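Local coordinates for Lin0012 protein (Listeria innocua, PDB 3K17), which probably phosphorylates phosphomevalonate with ATP in the mevalonate route to isopentenyl diphosphate, as a member of the GHMP kinase family, at residues K10-L15 / N36-L41; I53-N58 / G72-F77. All blocks are in the same frame, centred on the assembly; numbering follows the deposited sequence.

Contact 1. Residues K10-L15 / N36-L41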
loop_
_atom_site.group_PDB
_atom_site.type_symbol
_atom_site.label_atom_id
_atom_site.label_comp_id
_atom_site.label_asym_id
_atom_site.label_seq_id
_atom_site.Cartn_x
_atom_site.Cartn_y
_atom_site.Cartn_z
ATOM N N LYS A 10 25.706 -2.733 -34.211
ATOM C CA LYS A 10 25.065 -1.499 -34.628
ATOM C C LYS A 10 23.743 -1.837 -35.283
ATOM O O LYS A 10 23.702 -2.524 -36.307
ATOM C CB LYS A 10 25.942 -0.716 -35.608
ATOM C CG LYS A 10 27.310 -0.365 -35.055
ATOM C CD LYS A 10 28.128 0.447 -36.052
ATOM C CE LYS A 10 28.035 1.931 -35.766
ATOM N NZ LYS A 10 28.621 2.265 -34.428
ATOM N N ILE A 11 22.667 -1.351 -34.671
ATOM C CA ILE A 11 21.318 -1.576 -35.161
ATOM C C ILE A 11 20.782 -0.267 -35.713
ATOM O O ILE A 11 20.777 0.777 -35.028
ATOM C CB ILE A 11 20.382 -2.066 -34.031
ATOM C CG1 ILE A 11 20.965 -3.325 -33.382
ATOM C CG2 ILE A 11 19.002 -2.351 -34.586
ATOM C CD1 ILE A 11 21.284 -4.465 -34.376
ATOM N N PRO A 12 20.324 -0.295 -36.969
ATOM C CA PRO A 12 19.786 0.899 -37.616
ATOM C C PRO A 12 18.393 1.239 -37.100
ATOM O O PRO A 12 17.671 0.362 -36.624
ATOM C CB PRO A 12 19.766 0.500 -39.088
ATOM C CG PRO A 12 19.384 -0.964 -39.005
ATOM C CD PRO A 12 20.257 -1.467 -37.866
ATOM N N GLY A 13 18.039 2.518 -37.188
ATOM C CA GLY A 13 16.719 2.962 -36.780
ATOM C C GLY A 13 15.762 2.590 -37.901
ATOM O O GLY A 13 16.194 2.067 -38.929
ATOM N N LYS A 14 14.475 2.873 -37.728
ATOM C CA LYS A 14 13.486 2.510 -38.739
ATOM C C LYS A 14 12.516 3.630 -39.059
ATOM O O LYS A 14 12.311 4.544 -38.266
ATOM C CB LYS A 14 12.678 1.299 -38.262
ATOM C CG LYS A 14 11.753 1.618 -37.063
ATOM C CD LYS A 14 10.335 2.027 -37.500
ATOM C CE LYS A 14 9.619 2.875 -36.442
ATOM N NZ LYS A 14 10.134 4.290 -36.444
ATOM N N LEU A 15 11.902 3.522 -40.229
ATOM C CA LEU A 15 10.913 4.481 -40.684
ATOM C C LEU A 15 9.842 3.754 -41.474
ATOM O O LEU A 15 10.148 3.072 -42.455
ATOM C CB LEU A 15 11.558 5.541 -41.585
ATOM C CG LEU A 15 12.278 6.699 -40.886
ATOM C CD1 LEU A 15 12.964 7.581 -41.915
ATOM C CD2 LEU A 15 11.255 7.505 -40.071
ATOM N N ASN A 36 20.263 5.192 -41.736
ATOM C CA ASN A 36 21.678 5.303 -41.427
ATOM C C ASN A 36 21.984 6.001 -40.088
ATOM O O ASN A 36 22.915 6.804 -39.995
ATOM C CB ASN A 36 22.378 6.035 -42.578
ATOM C CG ASN A 36 21.766 7.395 -42.860
ATOM O OD1 ASN A 36 20.546 7.536 -42.963
ATOM N ND2 ASN A 36 22.613 8.406 -42.990
ATOM N N ARG A 37 21.200 5.687 -39.060
ATOM C CA ARG A 37 21.389 6.246 -37.713
ATOM C C ARG A 37 21.232 5.030 -36.818
ATOM O O ARG A 37 20.259 4.282 -36.931
ATOM C CB ARG A 37 20.351 7.334 -37.437
ATOM C CG ARG A 37 20.593 8.547 -38.343
ATOM C CD ARG A 37 19.452 9.550 -38.390
ATOM N NE ARG A 37 19.663 10.449 -39.523
ATOM C CZ ARG A 37 20.570 11.420 -39.563
ATOM N NH1 ARG A 37 21.354 11.652 -38.516
ATOM N NH2 ARG A 37 20.740 12.119 -40.678
ATOM N N TYR A 38 22.197 4.837 -35.929
ATOM C CA TYR A 38 22.234 3.635 -35.124
ATOM C C TYR A 38 22.253 3.695 -33.608
ATOM O O TYR A 38 22.588 4.703 -32.979
ATOM C CB TYR A 38 23.470 2.824 -35.539
ATOM C CG TYR A 38 23.549 2.521 -37.019
ATOM C CD1 TYR A 38 23.130 1.287 -37.514
ATOM C CD2 TYR A 38 23.978 3.492 -37.931
ATOM C CE1 TYR A 38 23.126 1.018 -38.863
ATOM C CE2 TYR A 38 23.975 3.234 -39.307
ATOM C CZ TYR A 38 23.544 1.989 -39.758
ATOM O OH TYR A 38 23.520 1.696 -41.098
ATOM N N ILE A 39 21.889 2.553 -33.048
ATOM C CA ILE A 39 21.976 2.319 -31.631
ATOM C C ILE A 39 23.205 1.412 -31.676
ATOM O O ILE A 39 23.303 0.541 -32.554
ATOM C CB ILE A 39 20.744 1.556 -31.094
ATOM C CG1 ILE A 39 19.701 2.579 -30.612
ATOM C CG2 ILE A 39 21.167 0.599 -29.977
ATOM C CD1 ILE A 39 18.437 1.985 -30.070
ATOM N N THR A 40 24.162 1.640 -30.783
ATOM C CA THR A 40 25.374 0.826 -30.753
ATOM C C THR A 40 25.495 0.121 -29.411
ATOM O O THR A 40 25.488 0.764 -28.364
ATOM C CB THR A 40 26.635 1.693 -30.964
ATOM O OG1 THR A 40 26.550 2.351 -32.230
ATOM C CG2 THR A 40 27.894 0.833 -30.936
ATOM N N LEU A 41 25.589 -1.202 -29.442
ATOM C CA LEU A 41 25.730 -1.974 -28.214
ATOM C C LEU A 41 27.112 -2.638 -28.215
ATOM O O LEU A 41 27.425 -3.438 -29.100
ATOM C CB LEU A 41 24.619 -3.035 -28.122
ATOM C CG LEU A 41 24.473 -3.717 -26.757
ATOM C CD1 LEU A 41 23.119 -4.384 -26.648
ATOM C CD2 LEU A 41 25.601 -4.735 -26.553
#

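Contact 2. Residues I53-N58 / G72-F77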
loop_
_atom_site.group_PDB
_atom_site.type_symbol
_atom_site.label_atom_id
_atom_site.label_comp_id
_atom_site.label_asym_id
_atom_site.label_seq_id
_atom_site.Cartn_x
_atom_site.Cartn_y
_atom_site.Cartn_z
ATOM N N ILE A 53 22.629 2.028 -20.273
ATOM C CA ILE A 53 21.796 2.541 -21.358
ATOM C C ILE A 53 21.843 4.058 -21.293
ATOM O O ILE A 53 22.154 4.634 -20.244
ATOM C CB ILE A 53 20.339 2.034 -21.289
ATOM C CG1 ILE A 53 19.654 2.481 -19.990
ATOM C CG2 ILE A 53 20.331 0.525 -21.406
ATOM C CD1 ILE A 53 18.163 2.220 -20.001
ATOM N N PRO A 54 21.544 4.731 -22.414
ATOM C CA PRO A 54 21.576 6.194 -22.458
ATOM C C PRO A 54 20.807 6.926 -21.375
ATOM O O PRO A 54 21.284 7.924 -20.844
ATOM C CB PRO A 54 21.036 6.515 -23.853
ATOM C CG PRO A 54 21.423 5.293 -24.657
ATOM C CD PRO A 54 21.087 4.180 -23.703
ATOM N N HIS A 55 19.623 6.444 -21.036
ATOM C CA HIS A 55 18.831 7.145 -20.039
ATOM C C HIS A 55 19.460 7.248 -18.645
ATOM O O HIS A 55 19.276 8.252 -17.958
ATOM C CB HIS A 55 17.441 6.520 -19.926
ATOM C CG HIS A 55 16.484 7.340 -19.116
ATOM N ND1 HIS A 55 16.513 7.376 -17.737
ATOM C CD2 HIS A 55 15.506 8.198 -19.494
ATOM C CE1 HIS A 55 15.595 8.220 -17.302
ATOM N NE2 HIS A 55 14.971 8.733 -18.348
ATOM N N TYR A 56 20.209 6.233 -18.229
ATOM C CA TYR A 56 20.803 6.261 -16.893
ATOM C C TYR A 56 22.307 6.494 -16.878
ATOM O O TYR A 56 23.023 6.057 -17.771
ATOM C CB TYR A 56 20.480 4.960 -16.165
ATOM C CG TYR A 56 19.005 4.765 -15.913
ATOM C CD1 TYR A 56 18.346 5.492 -14.922
ATOM C CD2 TYR A 56 18.263 3.860 -16.673
ATOM C CE1 TYR A 56 16.988 5.324 -14.692
ATOM C CE2 TYR A 56 16.909 3.680 -16.452
ATOM C CZ TYR A 56 16.275 4.413 -15.460
ATOM O OH TYR A 56 14.936 4.220 -15.228
ATOM N N GLU A 57 22.782 7.191 -15.852
ATOM C CA GLU A 57 24.208 7.468 -15.725
ATOM C C GLU A 57 24.952 6.238 -15.214
ATOM O O GLU A 57 26.121 6.024 -15.527
ATOM C CB GLU A 57 24.445 8.619 -14.750
ATOM C CG GLU A 57 25.900 9.029 -14.656
ATOM C CD GLU A 57 26.241 9.676 -13.326
ATOM O OE1 GLU A 57 25.465 10.550 -12.874
ATOM O OE2 GLU A 57 27.287 9.316 -12.734
ATOM N N ASN A 58 24.277 5.436 -14.406
ATOM C CA ASN A 58 24.903 4.252 -13.855
ATOM C C ASN A 58 24.275 2.960 -14.361
ATOM O O ASN A 58 23.098 2.917 -14.694
ATOM C CB ASN A 58 24.850 4.300 -12.326
ATOM C CG ASN A 58 25.637 5.467 -11.765
ATOM O OD1 ASN A 58 25.072 6.390 -11.191
ATOM N ND2 ASN A 58 26.948 5.436 -11.948
ATOM N N GLY A 72 14.112 1.041 -12.221
ATOM C CA GLY A 72 13.857 2.083 -13.202
ATOM C C GLY A 72 12.951 1.696 -14.366
ATOM O O GLY A 72 13.119 0.647 -14.989
ATOM N N GLU A 73 11.993 2.563 -14.666
ATOM C CA GLU A 73 11.045 2.337 -15.751
ATOM C C GLU A 73 11.693 2.268 -17.134
ATOM O O GLU A 73 11.215 1.558 -18.018
ATOM C CB GLU A 73 9.996 3.452 -15.751
ATOM C CG GLU A 73 9.154 3.533 -17.016
ATOM C CD GLU A 73 8.353 4.824 -17.093
ATOM O OE1 GLU A 73 7.574 5.094 -16.157
ATOM O OE2 GLU A 73 8.503 5.567 -18.088
ATOM N N HIS A 74 12.783 3.000 -17.327
ATOM C CA HIS A 74 13.433 3.015 -18.626
ATOM C C HIS A 74 14.312 1.819 -18.947
ATOM O O HIS A 74 14.878 1.742 -20.039
ATOM C CB HIS A 74 14.216 4.312 -18.789
ATOM C CG HIS A 74 13.348 5.528 -18.728
ATOM N ND1 HIS A 74 12.846 6.023 -17.543
ATOM C CD2 HIS A 74 12.819 6.293 -19.710
ATOM C CE1 HIS A 74 12.044 7.041 -17.799
ATOM N NE2 HIS A 74 12.010 7.225 -19.106
ATOM N N TRP A 75 14.410 0.885 -18.006
ATOM C CA TRP A 75 15.208 -0.329 -18.195
ATOM C C TRP A 75 14.356 -1.437 -18.827
ATOM O O TRP A 75 14.880 -2.400 -19.377
ATOM C CB TRP A 75 15.707 -0.874 -16.846
ATOM C CG TRP A 75 16.755 -0.054 -16.153
ATOM C CD1 TRP A 75 16.603 0.677 -15.005
ATOM C CD2 TRP A 75 18.122 0.101 -16.550
ATOM N NE1 TRP A 75 17.795 1.275 -14.663
ATOM C CE2 TRP A 75 18.743 0.939 -15.594
ATOM C CE3 TRP A 75 18.885 -0.389 -17.618
ATOM C CZ2 TRP A 75 20.095 1.300 -15.678
ATOM C CZ3 TRP A 75 20.230 -0.034 -17.701
ATOM C CH2 TRP A 75 20.820 0.803 -16.736
ATOM N N THR A 76 13.042 -1.295 -18.726
ATOM C CA THR A 76 12.124 -2.321 -19.189
ATOM C C THR A 76 12.374 -2.984 -20.535
ATOM O O THR A 76 12.482 -4.205 -20.590
ATOM C CB THR A 76 10.666 -1.815 -19.123
ATOM O OG1 THR A 76 10.436 -1.221 -17.842
ATOM C CG2 THR A 76 9.699 -2.976 -19.265
ATOM N N PHE A 77 12.484 -2.218 -21.618
ATOM C CA PHE A 77 12.691 -2.866 -22.911
ATOM C C PHE A 77 13.947 -3.725 -22.969
ATOM O O PHE A 77 13.879 -4.868 -23.398
ATOM C CB PHE A 77 12.711 -1.842 -24.055
ATOM C CG PHE A 77 11.339 -1.398 -24.489
ATOM C CD1 PHE A 77 10.499 -2.272 -25.183
ATOM C CD2 PHE A 77 10.881 -0.119 -24.195
ATOM C CE1 PHE A 77 9.212 -1.876 -25.582
ATOM C CE2 PHE A 77 9.595 0.289 -24.589
ATOM C CZ PHE A 77 8.762 -0.598 -25.284
#

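Contact 1. Residues K10-L15 / N36-L41
The Tyr38 ring rests the CD1-CE1 side obliquely against the chain at Lys10, Ile11 and Pro12, with Ile11 N at the ring edge in its plane. CD1 sits 3.3 Å from Pro12 N, an oblique approach, and CE1 makes an apolar contact with Pro12 CB at 3.4 Å. A chi1 of -54° sets Tyr38 CG beside the backbone N, anti to its own carbonyl carbon; the tyrosine and proline side chains cross obliquely. At the far end of the ring the hydroxyl is hydrogen-bonded to Arg353 N. On the same face of the sheet, Lys10 and Thr40 run side by side, pointing the same way. The lysine chain is bent at its last two torsions, and chi4 of 63° turns NZ in to donate to Thr40 OG1 at 3.0 Å. Beneath these side chains three backbone bonds zip the strands: Ile11 N to Ile39 O and Ile39 N to Ile11 O, each 2.9 Å, and Gly13 N to Arg37 O at 2.8 Å. Ile11 O also receives a CA-H contact from Tyr38 CA at 3.2 Å. The N-to-C directions of the two strand segments make 139°, an antiparallel pair well twisted from 180°. Ile11 and Ile39, on the other face, pack on Ala126 and Ala122 of helix 119-135, while beyond the corner at Asn36 Gly13 and Leu15 pair with Val35 and Thr33. The Pro12-Gly13-Lys14 sequence is consistent with the first conserved motif of GHMP kinases, Lys14 touching Asp163 of helix 162-169, and the antiparallel sheet packed on helix 119-135 is consistent with the S5-like N-terminal domain of that family.

Contact 2. Residues I53-N58 / G72-F77
Tyr56 lays the CD2-CE2 side of its ring over the five-membered ring of Trp75, an offset stack with centroids 4.0 Å apart and planes at 9°. The opposite face of the tyrosine receives His55 ND1, 3.6 Å above the plane and over the ring centre, so the phenol is held between indole and imidazole. His55 in turn stacks face to face on His74, centroids 3.6 Å apart, and His74 CB also lies over the His55 ring in a CH-pi contact. The tyrosine hydroxyl lies beside His74: His74 N donates to Tyr56 OH at 3.2 Å and 151°, and the same oxygen sits at the edge of the His74 imidazole, in its plane. Gly72 CA closes on the hydroxyl at 3.1 Å. Ile53 lies on the same face of the indole as Tyr56, over the CE3-CZ3 side, with CG1 3.9 Å from the centroid of the six-membered ring. Its CD1 extends to His74 O at 3.3 Å. Asn58 O meets the indole edge. Ile53 to Tyr56 form a type I beta turn following strand 50-52, and Gly72 to Trp75 lead into helix 76-91, so the aromatic cluster ties together the two ends of the long loop within a beta-alpha-beta crossover from strand 50-52 to the parallel strand 99-105.

In the fold
Contact 1 is buried, its centre about 10 Å from that of the chain; contact 2, partly buried, has its centre about 20 Å from the same point. The two centres are 18 Å apart and their atoms do not touch. The chemistry follows the place: residues 10-15 and 36-41 are joined strand to strand, chiefly by backbone hydrogen bonds, while residues 53-58 and 72-77 meet through stacked rings with a single hydrogen bond across. They share no strand or helix, but strand 99-105 links them, pairing with strand 37-45 and, in parallel, with strand 50-52; Ile103 touches both Ile39 and Ile53. Helix 119-135 likewise packs against Ile39 and Phe77.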